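Local coordinates for J domain-containing protein required for chloroplast accumulation response 1 (Arabidopsis thaliana, PDB 3AG7) that is required for chloroplast photorelocation movement, modulating chloroplast actin filaments, and depends for this on the co-chaperone activity of its J domain, at residues 9-14 against 79-84; 31-36 against 87-92; 41-46 against 65-70; 24-29 against 55-60. One frame throughout, in Å; residues are numbered along the deposited sequence.

Interaction 1 (9-14 against 79-84)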
loop_
_atom_site.group_PDB
_atom_site.type_symbol
_atom_site.label_atom_id
_atom_site.label_comp_id
_atom_site.label_asym_id
_atom_site.label_seq_id
_atom_site.Cartn_x
_atom_site.Cartn_y
_atom_site.Cartn_z
ATOM N N LYS A 9 -0.484 -3.697 -17.396
ATOM C CA LYS A 9 0.941 -3.304 -17.505
ATOM C C LYS A 9 1.189 -1.868 -17.054
ATOM O O LYS A 9 2.249 -1.550 -16.437
ATOM C CB LYS A 9 1.464 -3.524 -18.923
ATOM C CG LYS A 9 1.960 -4.955 -19.223
ATOM C CD LYS A 9 1.059 -6.104 -18.732
ATOM C CE LYS A 9 1.892 -7.412 -18.587
ATOM N NZ LYS A 9 1.016 -8.628 -18.580
ATOM N N ASN A 10 0.205 -1.012 -17.306
ATOM C CA ASN A 10 0.223 0.390 -16.814
ATOM C C ASN A 10 0.154 0.532 -15.295
ATOM O O ASN A 10 0.852 1.352 -14.710
ATOM C CB ASN A 10 -0.898 1.216 -17.448
ATOM C CG ASN A 10 -0.626 1.557 -18.902
ATOM O OD1 ASN A 10 0.519 1.560 -19.353
ATOM N ND2 ASN A 10 -1.668 1.887 -19.627
ATOM N N ILE A 11 -0.645 -0.320 -14.670
ATOM C CA ILE A 11 -0.685 -0.442 -13.219
ATOM C C ILE A 11 0.649 -0.936 -12.708
ATOM O O ILE A 11 1.186 -0.387 -11.762
ATOM C CB ILE A 11 -1.838 -1.388 -12.776
ATOM C CG1 ILE A 11 -3.200 -0.715 -13.077
ATOM C CG2 ILE A 11 -1.674 -1.799 -11.271
ATOM C CD1 ILE A 11 -4.440 -1.707 -12.901
ATOM N N ASP A 12 1.185 -1.987 -13.317
ATOM C CA ASP A 12 2.521 -2.438 -12.943
ATOM C C ASP A 12 3.523 -1.303 -12.954
ATOM O O ASP A 12 4.347 -1.163 -12.027
ATOM C CB ASP A 12 3.011 -3.510 -13.924
ATOM C CG ASP A 12 2.325 -4.841 -13.724
ATOM O OD1 ASP A 12 1.761 -5.068 -12.631
ATOM O OD2 ASP A 12 2.411 -5.679 -14.657
ATOM N N ALA A 13 3.516 -0.531 -14.031
ATOM C CA ALA A 13 4.505 0.537 -14.203
ATOM C C ALA A 13 4.339 1.644 -13.160
ATOM O O ALA A 13 5.315 2.157 -12.621
ATOM C CB ALA A 13 4.439 1.111 -15.608
ATOM N N LYS A 14 3.101 1.987 -12.845
ATOM C CA LYS A 14 2.882 3.004 -11.823
ATOM C C LYS A 14 3.344 2.513 -10.471
ATOM O O LYS A 14 3.937 3.271 -9.705
ATOM C CB LYS A 14 1.447 3.510 -11.745
ATOM C CG LYS A 14 1.355 4.752 -10.809
ATOM C CD LYS A 14 -0.041 5.311 -10.772
ATOM C CE LYS A 14 -0.109 6.667 -10.057
ATOM N NZ LYS A 14 -1.532 7.131 -10.029
ATOM N N SER A 79 -13.124 -3.466 -7.724
ATOM C CA SER A 79 -13.018 -3.973 -9.098
ATOM C C SER A 79 -11.818 -4.939 -9.219
ATOM O O SER A 79 -10.979 -5.003 -8.312
ATOM C CB SER A 79 -12.865 -2.797 -10.072
ATOM O OG SER A 79 -11.516 -2.292 -10.057
ATOM N N ALA A 80 -11.812 -5.755 -10.274
ATOM C CA ALA A 80 -10.695 -6.703 -10.547
ATOM C C ALA A 80 -9.345 -5.961 -10.602
ATOM O O ALA A 80 -8.332 -6.437 -10.071
ATOM C CB ALA A 80 -10.938 -7.406 -11.868
ATOM N N ASN A 81 -9.322 -4.797 -11.235
ATOM C CA ASN A 81 -8.064 -4.042 -11.364
ATOM C C ASN A 81 -7.686 -3.384 -10.071
ATOM O O ASN A 81 -6.491 -3.290 -9.752
ATOM C CB ASN A 81 -8.164 -3.003 -12.501
ATOM C CG ASN A 81 -8.196 -3.668 -13.879
ATOM O OD1 ASN A 81 -7.972 -4.874 -13.985
ATOM N ND2 ASN A 81 -8.477 -2.880 -14.928
ATOM N N GLN A 82 -8.690 -2.960 -9.288
ATOM C CA GLN A 82 -8.378 -2.443 -7.956
ATOM C C GLN A 82 -7.719 -3.546 -7.114
ATOM O O GLN A 82 -6.721 -3.307 -6.425
ATOM C CB GLN A 82 -9.624 -1.864 -7.249
ATOM C CG GLN A 82 -10.001 -0.467 -7.811
ATOM C CD GLN A 82 -11.262 0.069 -7.181
ATOM O OE1 GLN A 82 -12.101 -0.707 -6.758
ATOM N NE2 GLN A 82 -11.414 1.399 -7.124
ATOM N N LYS A 83 -8.270 -4.745 -7.187
ATOM C CA LYS A 83 -7.741 -5.869 -6.441
ATOM C C LYS A 83 -6.332 -6.212 -6.886
ATOM O O LYS A 83 -5.462 -6.510 -6.067
ATOM C CB LYS A 83 -8.665 -7.081 -6.558
ATOM C CG LYS A 83 -9.900 -6.858 -5.670
ATOM C CD LYS A 83 -10.854 -8.017 -5.684
ATOM C CE LYS A 83 -11.713 -8.025 -6.919
ATOM N NZ LYS A 83 -12.792 -9.021 -6.691
ATOM N N TYR A 84 -6.121 -6.248 -8.182
ATOM C CA TYR A 84 -4.771 -6.420 -8.712
ATOM C C TYR A 84 -3.769 -5.375 -8.189
ATOM O O TYR A 84 -2.701 -5.738 -7.663
ATOM C CB TYR A 84 -4.801 -6.423 -10.250
ATOM C CG TYR A 84 -3.446 -6.652 -10.867
ATOM C CD1 TYR A 84 -2.989 -7.953 -11.137
ATOM C CD2 TYR A 84 -2.559 -5.605 -11.040
ATOM C CE1 TYR A 84 -1.725 -8.155 -11.710
ATOM C CE2 TYR A 84 -1.326 -5.794 -11.621
ATOM C CZ TYR A 84 -0.893 -7.067 -11.926
ATOM O OH TYR A 84 0.381 -7.251 -12.439
#
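Ile11 and Asp12, neighbours on helix 5-19, meet the same edge of the Tyr84 ring near the start of helix 80-100. The short helical pieces here run at 31° to one another with their axes 10.9 Å apart, a wide spacing bridged by side chains. Tyr84 does most of the bridging: CG lies anti to its backbone N (chi1 -178°), and the ring reaches over to helix 5-19. Neither partner stacks on a face. The methyl CG2 of Ile11 lies in the ring plane, 3.9 Å from CD2 of Tyr84, and Asp12 OD1 also sits close to that plane, beside the hydroxyl. The Asp12 side chain stands roughly at right angles to the tyrosine, with the carboxylate turned 45° from the ring. Its OD1 accepts from Tyr84 OH at 2.6 Å through the syn lone pair. The other branch of Ile11 goes elsewhere, CD1 resting 4.0 Å from CB of Asn81; the amide of that asparagine is bonded to backbone groups of Gly1 and Leu3. At the N-terminus of helix 80-100, Ser79 is the N-cap and forms a capping box with Gln82, the N-H of Gln82 donating to Ser79 OG (3.0 Å). At this surface, then, a short phenol-to-carboxylate bond, probably strengthened by the negative charge of Asp12, probably fixes the direction of the ring, while Ile11 packs alongside through its methyls.

Interaction 2 (31-36 against 87-92)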
loop_
_atom_site.group_PDB
_atom_site.type_symbol
_atom_site.label_atom_id
_atom_site.label_comp_id
_atom_site.label_asym_id
_atom_site.label_seq_id
_atom_site.Cartn_x
_atom_site.Cartn_y
_atom_site.Cartn_z
ATOM N N SER A 31 3.804 6.692 4.309
ATOM C CA SER A 31 3.791 8.148 4.207
ATOM C C SER A 31 3.479 8.640 2.771
ATOM O O SER A 31 3.304 9.855 2.548
ATOM C CB SER A 31 5.122 8.758 4.699
ATOM O OG SER A 31 6.165 8.422 3.816
ATOM N N THR A 32 3.442 7.723 1.815
ATOM C CA THR A 32 3.199 8.079 0.406
ATOM C C THR A 32 2.067 7.273 -0.275
ATOM O O THR A 32 1.872 7.387 -1.487
ATOM C CB THR A 32 4.466 7.929 -0.478
ATOM O OG1 THR A 32 4.914 6.551 -0.499
ATOM C CG2 THR A 32 5.572 8.880 -0.011
ATOM N N LEU A 33 1.242 6.582 0.513
ATOM C CA LEU A 33 0.140 5.801 -0.069
ATOM C C LEU A 33 -0.862 6.619 -0.868
ATOM O O LEU A 33 -1.488 6.086 -1.778
ATOM C CB LEU A 33 -0.611 4.999 0.999
ATOM C CG LEU A 33 0.013 3.652 1.382
ATOM C CD1 LEU A 33 -0.797 3.106 2.527
ATOM C CD2 LEU A 33 0.007 2.669 0.202
ATOM N N GLN A 34 -0.965 7.912 -0.575
ATOM C CA GLN A 34 -1.950 8.790 -1.224
ATOM C C GLN A 34 -1.566 9.027 -2.678
ATOM O O GLN A 34 -2.384 9.485 -3.482
ATOM C CB GLN A 34 -2.089 10.116 -0.448
ATOM C CG GLN A 34 -0.835 10.957 -0.403
ATOM C CD GLN A 34 -0.003 10.724 0.858
ATOM O OE1 GLN A 34 0.272 9.585 1.249
ATOM N NE2 GLN A 34 0.414 11.828 1.502
ATOM N N TYR A 35 -0.336 8.652 -3.010
ATOM C CA TYR A 35 0.191 8.849 -4.361
ATOM C C TYR A 35 0.041 7.589 -5.211
ATOM O O TYR A 35 0.365 7.602 -6.386
ATOM C CB TYR A 35 1.643 9.303 -4.319
ATOM C CG TYR A 35 1.790 10.683 -3.715
ATOM C CD1 TYR A 35 1.364 11.808 -4.413
ATOM C CD2 TYR A 35 2.299 10.844 -2.439
ATOM C CE1 TYR A 35 1.464 13.065 -3.861
ATOM C CE2 TYR A 35 2.396 12.095 -1.873
ATOM C CZ TYR A 35 1.980 13.199 -2.584
ATOM O OH TYR A 35 2.095 14.456 -2.023
ATOM N N ILE A 36 -0.453 6.502 -4.632
ATOM C CA ILE A 36 -0.658 5.266 -5.411
ATOM C C ILE A 36 -2.109 4.779 -5.309
ATOM O O ILE A 36 -2.666 4.230 -6.267
ATOM C CB ILE A 36 0.386 4.153 -5.041
ATOM C CG1 ILE A 36 0.356 2.957 -6.019
ATOM C CG2 ILE A 36 0.236 3.668 -3.635
ATOM C CD1 ILE A 36 0.785 3.318 -7.439
ATOM N N GLU A 87 -3.077 -5.942 -4.517
ATOM C CA GLU A 87 -2.262 -7.117 -4.238
ATOM C C GLU A 87 -0.776 -6.752 -4.378
ATOM O O GLU A 87 0.067 -7.139 -3.536
ATOM C CB GLU A 87 -2.632 -8.245 -5.204
ATOM C CG GLU A 87 -1.753 -9.485 -5.127
ATOM C CD GLU A 87 -2.112 -10.520 -6.207
ATOM O OE1 GLU A 87 -1.279 -10.742 -7.106
ATOM O OE2 GLU A 87 -3.245 -11.049 -6.219
ATOM N N LYS A 88 -0.455 -5.950 -5.393
ATOM C CA LYS A 88 0.950 -5.548 -5.553
ATOM C C LYS A 88 1.397 -4.640 -4.430
ATOM O O LYS A 88 2.487 -4.792 -3.926
ATOM C CB LYS A 88 1.187 -4.880 -6.879
ATOM C CG LYS A 88 0.884 -5.772 -8.056
ATOM C CD LYS A 88 1.681 -7.045 -8.010
ATOM C CE LYS A 88 1.180 -7.988 -9.106
ATOM N NZ LYS A 88 1.856 -9.307 -9.020
ATOM N N VAL A 89 0.555 -3.670 -4.051
ATOM C CA VAL A 89 0.937 -2.749 -2.989
ATOM C C VAL A 89 1.025 -3.470 -1.636
ATOM O O VAL A 89 1.955 -3.256 -0.824
ATOM C CB VAL A 89 -0.035 -1.558 -2.928
ATOM C CG1 VAL A 89 0.283 -0.685 -1.735
ATOM C CG2 VAL A 89 0.058 -0.748 -4.250
ATOM N N PHE A 90 0.092 -4.384 -1.429
ATOM C CA PHE A 90 0.016 -5.137 -0.186
ATOM C C PHE A 90 1.245 -6.014 -0.032
ATOM O O PHE A 90 1.759 -6.142 1.060
ATOM C CB PHE A 90 -1.255 -6.004 -0.197
ATOM C CG PHE A 90 -1.543 -6.654 1.109
ATOM C CD1 PHE A 90 -1.855 -5.885 2.227
ATOM C CD2 PHE A 90 -1.469 -8.016 1.245
ATOM C CE1 PHE A 90 -2.133 -6.482 3.425
ATOM C CE2 PHE A 90 -1.727 -8.620 2.494
ATOM C CZ PHE A 90 -2.034 -7.859 3.555
ATOM N N GLU A 91 1.678 -6.658 -1.117
ATOM C CA GLU A 91 2.970 -7.403 -1.087
ATOM C C GLU A 91 4.127 -6.539 -0.585
ATOM O O GLU A 91 4.912 -6.985 0.272
ATOM C CB GLU A 91 3.329 -7.960 -2.463
ATOM C CG GLU A 91 2.430 -9.070 -2.920
ATOM C CD GLU A 91 2.838 -9.601 -4.301
ATOM O OE1 GLU A 91 3.684 -8.965 -4.999
ATOM O OE2 GLU A 91 2.319 -10.673 -4.673
ATOM N N LEU A 92 4.223 -5.300 -1.088
ATOM C CA LEU A 92 5.293 -4.373 -0.678
ATOM C C LEU A 92 5.157 -4.029 0.777
ATOM O O LEU A 92 6.140 -4.059 1.508
ATOM C CB LEU A 92 5.285 -3.105 -1.524
ATOM C CG LEU A 92 5.677 -3.300 -2.992
ATOM C CD1 LEU A 92 5.141 -2.161 -3.845
ATOM C CD2 LEU A 92 7.192 -3.444 -3.153
#
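Val89 sends one methyl to each of two side chains, Leu33 and Ile36, that reach in from the short 3-10 turn and the residue after it. Its chi1 of 174° sets CG1 anti to the backbone N and CG2 anti to the carbonyl carbon, so the two branches diverge toward different partners. CG1 stands 3.9 Å from CD2 of Leu33, whose chain slants across the valine. Although the CB of Leu33 does not itself face the helix, chi1 of -83° turns the chain toward it and, with CD1 in the extended position, the other branch, CD2, is the one left against Val89. This is the middle of the J domain: helix 80-100, the longest helix of the chain, is met here by the connection that leads from helix 26-30 to helix 54-68. Ile36 does point its CB at the helix. With CG1 anti to the backbone N, it passes Val89 in the opposite direction, and CG1 comes to 4.1 Å from the valine CG2. The methyl at the end of that branch, CD1, packs instead on Lys14 of helix 5-19. All three touching side chains are buried; Val89 also rests on Leu68 of helix 54-68, and Leu33 on Ala64 and Trp43.

Interaction 3 (41-46 against 65-70)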
loop_
_atom_site.group_PDB
_atom_site.type_symbol
_atom_site.label_atom_id
_atom_site.label_comp_id
_atom_site.label_asym_id
_atom_site.label_seq_id
_atom_site.Cartn_x
_atom_site.Cartn_y
_atom_site.Cartn_z
ATOM N N SER A 41 -10.437 5.422 -1.500
ATOM C CA SER A 41 -9.992 4.164 -0.916
ATOM C C SER A 41 -10.266 4.231 0.576
ATOM O O SER A 41 -10.485 3.206 1.231
ATOM C CB SER A 41 -8.492 3.930 -1.188
ATOM O OG SER A 41 -7.687 4.985 -0.679
ATOM N N GLY A 42 -10.251 5.446 1.113
ATOM C CA GLY A 42 -10.377 5.642 2.531
ATOM C C GLY A 42 -9.067 6.002 3.237
ATOM O O GLY A 42 -9.057 6.273 4.446
ATOM N N TRP A 43 -7.957 5.998 2.505
ATOM C CA TRP A 43 -6.653 6.315 3.123
ATOM C C TRP A 43 -6.553 7.800 3.493
ATOM O O TRP A 43 -6.703 8.670 2.647
ATOM C CB TRP A 43 -5.482 5.920 2.198
ATOM C CG TRP A 43 -4.138 6.192 2.830
ATOM C CD1 TRP A 43 -3.260 7.222 2.524
ATOM C CD2 TRP A 43 -3.563 5.501 3.948
ATOM N NE1 TRP A 43 -2.169 7.172 3.360
ATOM C CE2 TRP A 43 -2.349 6.154 4.264
ATOM C CE3 TRP A 43 -3.969 4.417 4.740
ATOM C CZ2 TRP A 43 -1.505 5.704 5.289
ATOM C CZ3 TRP A 43 -3.141 4.006 5.792
ATOM C CH2 TRP A 43 -1.911 4.627 6.024
ATOM N N LYS A 44 -6.225 8.088 4.737
ATOM C CA LYS A 44 -5.906 9.451 5.122
ATOM C C LYS A 44 -4.387 9.629 5.155
ATOM O O LYS A 44 -3.695 8.803 5.697
ATOM C CB LYS A 44 -6.558 9.785 6.465
ATOM C CG LYS A 44 -8.070 10.047 6.312
ATOM C CD LYS A 44 -8.831 10.020 7.633
ATOM C CE LYS A 44 -10.298 9.608 7.397
ATOM N NZ LYS A 44 -11.310 10.484 8.091
ATOM N N PRO A 45 -3.863 10.681 4.503
ATOM C CA PRO A 45 -2.423 10.927 4.499
ATOM C C PRO A 45 -1.819 11.013 5.884
ATOM O O PRO A 45 -2.425 11.601 6.799
ATOM C CB PRO A 45 -2.280 12.273 3.754
ATOM C CG PRO A 45 -3.604 12.852 3.721
ATOM C CD PRO A 45 -4.596 11.712 3.756
ATOM N N VAL A 46 -0.604 10.482 6.021
ATOM C CA VAL A 46 0.060 10.432 7.324
ATOM C C VAL A 46 1.506 10.860 7.074
ATOM O O VAL A 46 2.207 10.165 6.364
ATOM C CB VAL A 46 0.034 8.982 8.017
ATOM C CG1 VAL A 46 0.608 9.071 9.441
ATOM C CG2 VAL A 46 -1.359 8.338 8.056
ATOM N N LEU A 65 -3.739 -2.034 6.155
ATOM C CA LEU A 65 -4.278 -3.408 6.032
ATOM C C LEU A 65 -5.769 -3.396 5.786
ATOM O O LEU A 65 -6.298 -4.197 5.007
ATOM C CB LEU A 65 -4.081 -4.167 7.341
ATOM C CG LEU A 65 -3.246 -5.431 7.410
ATOM C CD1 LEU A 65 -1.986 -5.290 6.566
ATOM C CD2 LEU A 65 -2.920 -5.697 8.881
ATOM N N LEU A 66 -6.457 -2.544 6.541
ATOM C CA LEU A 66 -7.910 -2.557 6.525
ATOM C C LEU A 66 -8.442 -2.059 5.207
ATOM O O LEU A 66 -9.626 -2.306 4.884
ATOM C CB LEU A 66 -8.481 -1.745 7.691
ATOM C CG LEU A 66 -8.222 -2.380 9.056
ATOM C CD1 LEU A 66 -8.829 -1.493 10.127
ATOM C CD2 LEU A 66 -8.766 -3.818 9.166
ATOM N N ILE A 67 -7.602 -1.333 4.466
ATOM C CA ILE A 67 -7.909 -0.909 3.099
ATOM C C ILE A 67 -7.461 -1.928 2.050
ATOM O O ILE A 67 -8.191 -2.204 1.079
ATOM C CB ILE A 67 -7.292 0.473 2.776
ATOM C CG1 ILE A 67 -7.909 1.504 3.710
ATOM C CG2 ILE A 67 -7.454 0.838 1.268
ATOM C CD1 ILE A 67 -7.304 2.919 3.634
ATOM N N LEU A 68 -6.255 -2.442 2.215
ATOM C CA LEU A 68 -5.582 -3.171 1.130
ATOM C C LEU A 68 -5.681 -4.707 1.236
ATOM O O LEU A 68 -5.366 -5.451 0.284
ATOM C CB LEU A 68 -4.108 -2.746 1.073
ATOM C CG LEU A 68 -3.850 -1.371 0.483
ATOM C CD1 LEU A 68 -2.366 -1.060 0.680
ATOM C CD2 LEU A 68 -4.231 -1.284 -1.006
ATOM N N HIS A 69 -6.105 -5.199 2.396
ATOM C CA HIS A 69 -6.194 -6.635 2.601
ATOM C C HIS A 69 -7.187 -7.210 1.587
ATOM O O HIS A 69 -8.299 -6.699 1.454
ATOM C CB HIS A 69 -6.636 -6.939 4.052
ATOM C CG HIS A 69 -6.625 -8.401 4.381
ATOM N ND1 HIS A 69 -5.753 -8.976 5.289
ATOM C CD2 HIS A 69 -7.413 -9.404 3.932
ATOM C CE1 HIS A 69 -6.002 -10.275 5.363
ATOM N NE2 HIS A 69 -7.017 -10.548 4.567
ATOM N N PRO A 70 -6.798 -8.295 0.869
ATOM C CA PRO A 70 -7.631 -8.781 -0.228
ATOM C C PRO A 70 -9.029 -9.123 0.250
ATOM O O PRO A 70 -9.993 -8.981 -0.504
ATOM C CB PRO A 70 -6.870 -10.050 -0.731
ATOM C CG PRO A 70 -5.969 -10.388 0.334
ATOM C CD PRO A 70 -5.657 -9.186 1.124
#
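Ile67, near the end of helix 54-68, pushes both of its branches into the bend of chain formed by Ser41, Gly42 and Trp43. Its CG1 branch is anti to the carbonyl carbon (chi1 -62°) and extended to CD1, which carries the terminal methyl into the turn. There Ile67 CD1 lies 3.3 Å from Trp43 N, a tight fit for a methyl against backbone. The same Ile67 CD1 is 3.6 Å from Gly42 C. Trp43 follows this methyl with its side chain: CB is 3.8 Å from Ile67 CD1, and CE3 of the indole is equally close, so the methyl lies at the edge of the ring, in its plane, and the two side chains cross at about a right angle. The indole also touches Arg63 and Ala64 of helix 54-68, and Leu33 of the preceding connection. The second branch, CG2 of Ile67, faces Ser41, with the serine carbonyl O at 3.8 Å and CB at 4.1 Å. The OG of Ser41 turns back into its own loop, where Trp43 N makes a weak hydrogen bond to it at 3.4 Å, nearly straight. Gly42, at phi 105°, supplies the sharp change of direction that lets the chain fold round the methyl. Just past Ile67 the helix ends, and His69 and Pro70 open the HPD signature, which in other J domains is needed to stimulate the Hsp70 partner and probably serves likewise here; the contact thus packs the incoming loop against the end of the helix that leads into the HPD motif.

Interaction 4 (24-29 against 55-60)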
loop_
_atom_site.group_PDB
_atom_site.type_symbol
_atom_site.label_atom_id
_atom_site.label_comp_id
_atom_site.label_asym_id
_atom_site.label_seq_id
_atom_site.Cartn_x
_atom_site.Cartn_y
_atom_site.Cartn_z
ATOM N N GLY A 24 10.910 -2.139 1.155
ATOM C CA GLY A 24 11.419 -2.590 2.424
ATOM C C GLY A 24 11.302 -1.588 3.561
ATOM O O GLY A 24 11.655 -1.898 4.679
ATOM N N ASN A 25 10.854 -0.372 3.252
ATOM C CA ASN A 25 10.817 0.690 4.254
ATOM C C ASN A 25 9.396 1.100 4.566
ATOM O O ASN A 25 8.756 1.755 3.752
ATOM C CB ASN A 25 11.609 1.912 3.780
ATOM C CG ASN A 25 11.693 2.963 4.852
ATOM O OD1 ASN A 25 10.670 3.392 5.363
ATOM N ND2 ASN A 25 12.911 3.305 5.272
ATOM N N ILE A 26 8.897 0.734 5.750
ATOM C CA ILE A 26 7.442 0.784 5.952
ATOM C C ILE A 26 6.973 2.227 6.005
ATOM O O ILE A 26 5.881 2.556 5.526
ATOM C CB ILE A 26 6.984 0.007 7.225
ATOM C CG1 ILE A 26 5.453 -0.167 7.299
ATOM C CG2 ILE A 26 7.424 0.756 8.503
ATOM C CD1 ILE A 26 4.793 -0.805 6.081
ATOM N N ARG A 27 7.785 3.096 6.588
ATOM C CA ARG A 27 7.386 4.501 6.654
ATOM C C ARG A 27 7.402 5.160 5.277
ATOM O O ARG A 27 6.568 6.029 4.969
ATOM C CB ARG A 27 8.321 5.249 7.591
ATOM C CG ARG A 27 8.155 4.842 9.025
ATOM C CD ARG A 27 9.208 5.566 9.853
ATOM N NE ARG A 27 9.127 5.234 11.279
ATOM C CZ ARG A 27 9.837 4.274 11.863
ATOM N NH1 ARG A 27 10.591 3.451 11.136
ATOM N NH2 ARG A 27 9.746 4.080 13.181
ATOM N N SER A 28 8.374 4.791 4.445
ATOM C CA SER A 28 8.425 5.360 3.072
ATOM C C SER A 28 7.155 5.031 2.272
ATOM O O SER A 28 6.630 5.890 1.535
ATOM C CB SER A 28 9.641 4.829 2.305
ATOM O OG SER A 28 10.875 5.310 2.853
ATOM N N LEU A 29 6.685 3.798 2.418
ATOM C CA LEU A 29 5.438 3.356 1.747
ATOM C C LEU A 29 4.215 3.984 2.406
ATOM O O LEU A 29 3.405 4.597 1.722
ATOM C CB LEU A 29 5.304 1.842 1.786
ATOM C CG LEU A 29 6.446 1.062 1.113
ATOM C CD1 LEU A 29 6.280 -0.434 1.412
ATOM C CD2 LEU A 29 6.544 1.343 -0.430
ATOM N N ASN A 55 4.237 2.420 18.132
ATOM C CA ASN A 55 2.792 2.233 18.044
ATOM C C ASN A 55 2.150 3.052 16.941
ATOM O O ASN A 55 1.126 2.639 16.418
ATOM C CB ASN A 55 2.027 2.430 19.364
ATOM C CG ASN A 55 0.506 2.318 19.173
ATOM O OD1 ASN A 55 -0.003 1.289 18.685
ATOM N ND2 ASN A 55 -0.225 3.404 19.497
ATOM N N ALA A 56 2.759 4.188 16.577
ATOM C CA ALA A 56 2.238 5.028 15.475
ATOM C C ALA A 56 2.424 4.308 14.145
ATOM O O ALA A 56 1.524 4.312 13.281
ATOM C CB ALA A 56 2.939 6.353 15.451
ATOM N N VAL A 57 3.569 3.651 14.002
ATOM C CA VAL A 57 3.823 2.860 12.778
ATOM C C VAL A 57 2.781 1.747 12.699
ATOM O O VAL A 57 2.164 1.544 11.656
ATOM C CB VAL A 57 5.235 2.313 12.716
ATOM C CG1 VAL A 57 5.397 1.429 11.472
ATOM C CG2 VAL A 57 6.245 3.494 12.684
ATOM N N ARG A 58 2.624 1.009 13.792
ATOM C CA ARG A 58 1.669 -0.091 13.867
ATOM C C ARG A 58 0.251 0.349 13.610
ATOM O O ARG A 58 -0.523 -0.379 12.969
ATOM C CB ARG A 58 1.819 -0.861 15.189
ATOM C CG ARG A 58 3.184 -1.476 15.300
ATOM C CD ARG A 58 3.341 -2.459 16.458
ATOM N NE ARG A 58 4.598 -3.211 16.290
ATOM C CZ ARG A 58 5.781 -2.808 16.748
ATOM N NH1 ARG A 58 5.887 -1.687 17.467
ATOM N NH2 ARG A 58 6.867 -3.532 16.513
ATOM N N LYS A 59 -0.114 1.532 14.107
ATOM C CA LYS A 59 -1.439 2.021 13.838
ATOM C C LYS A 59 -1.685 2.331 12.354
ATOM O O LYS A 59 -2.742 1.966 11.769
ATOM C CB LYS A 59 -1.726 3.239 14.692
ATOM C CG LYS A 59 -3.150 3.685 14.497
ATOM C CD LYS A 59 -3.553 4.567 15.631
ATOM C CE LYS A 59 -4.572 3.853 16.492
ATOM N NZ LYS A 59 -5.450 4.910 17.015
ATOM N N SER A 60 -0.692 2.964 11.737
ATOM C CA SER A 60 -0.797 3.336 10.335
ATOM C C SER A 60 -0.777 2.072 9.463
ATOM O O SER A 60 -1.494 1.956 8.465
ATOM C CB SER A 60 0.339 4.293 9.976
ATOM O OG SER A 60 0.059 5.609 10.425
#
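The backbones come nearest at Arg27 and Val57, whose CA atoms are 7.3 Å apart where the short helix 26-30 lies beside the early turns of helix 54-68. Both belong to the all-helical J-domain bundle, and the contact joins the short helix that follows helix 5-19 to helix 54-68. Val57 is the shared partner, and it is buried. Its CG1, anti to the backbone N (chi1 176°), meets CG2 of Ile26 at 3.7 Å, the two side chains lying obliquely. This is plain methyl-to-methyl packing; Phe100 of helix 80-100 also touches Val57, so the valine sits where the three helices come together. The other methyl, CG2, points to Arg27. That arginine leaves its backbone with CB aimed neither at nor from helix 54-68, but with the chain extended from CG to NE it carries the guanidinium across Val57 at about a right angle. The flat group lays one face over the methyl, while its N-H groups go elsewhere: NE is hydrogen-bonded to Met51 O and NH2 to Ile52 O, carbonyls of the chain just before helix 54-68, and these two bonds probably fix the plane of the group. At the start of the short helix Asn25 is the N-cap, its OD1 accepting from Ser28 N at 2.8 Å, with the donor above the carbonyl plane. Under the guanidinium, the Val57 CG2 methyl is 3.6 Å from both NE and NH2 of Arg27.

Overall arrangement
Interaction 2 lies at the centre of the chain and is wholly aliphatic, whereas interactions 1 and 3 are surface contacts and interaction 4 is buried but well off centre. Interactions 1 and 2 both use helix 80-100, and they touch through Lys14 and Ile36; interactions 3 and 4 share helix 54-68 and meet where Val46 and Trp43 pack on Ser60. Leu68 against Val89 and Leu65 against Phe90 join helices 54-68 and 80-100 between interactions 2 and 3. Across its segments only interaction 1 has a hydrogen bond; interaction 4 sets a charged group over a methyl, and interaction 3 wraps backbone round one.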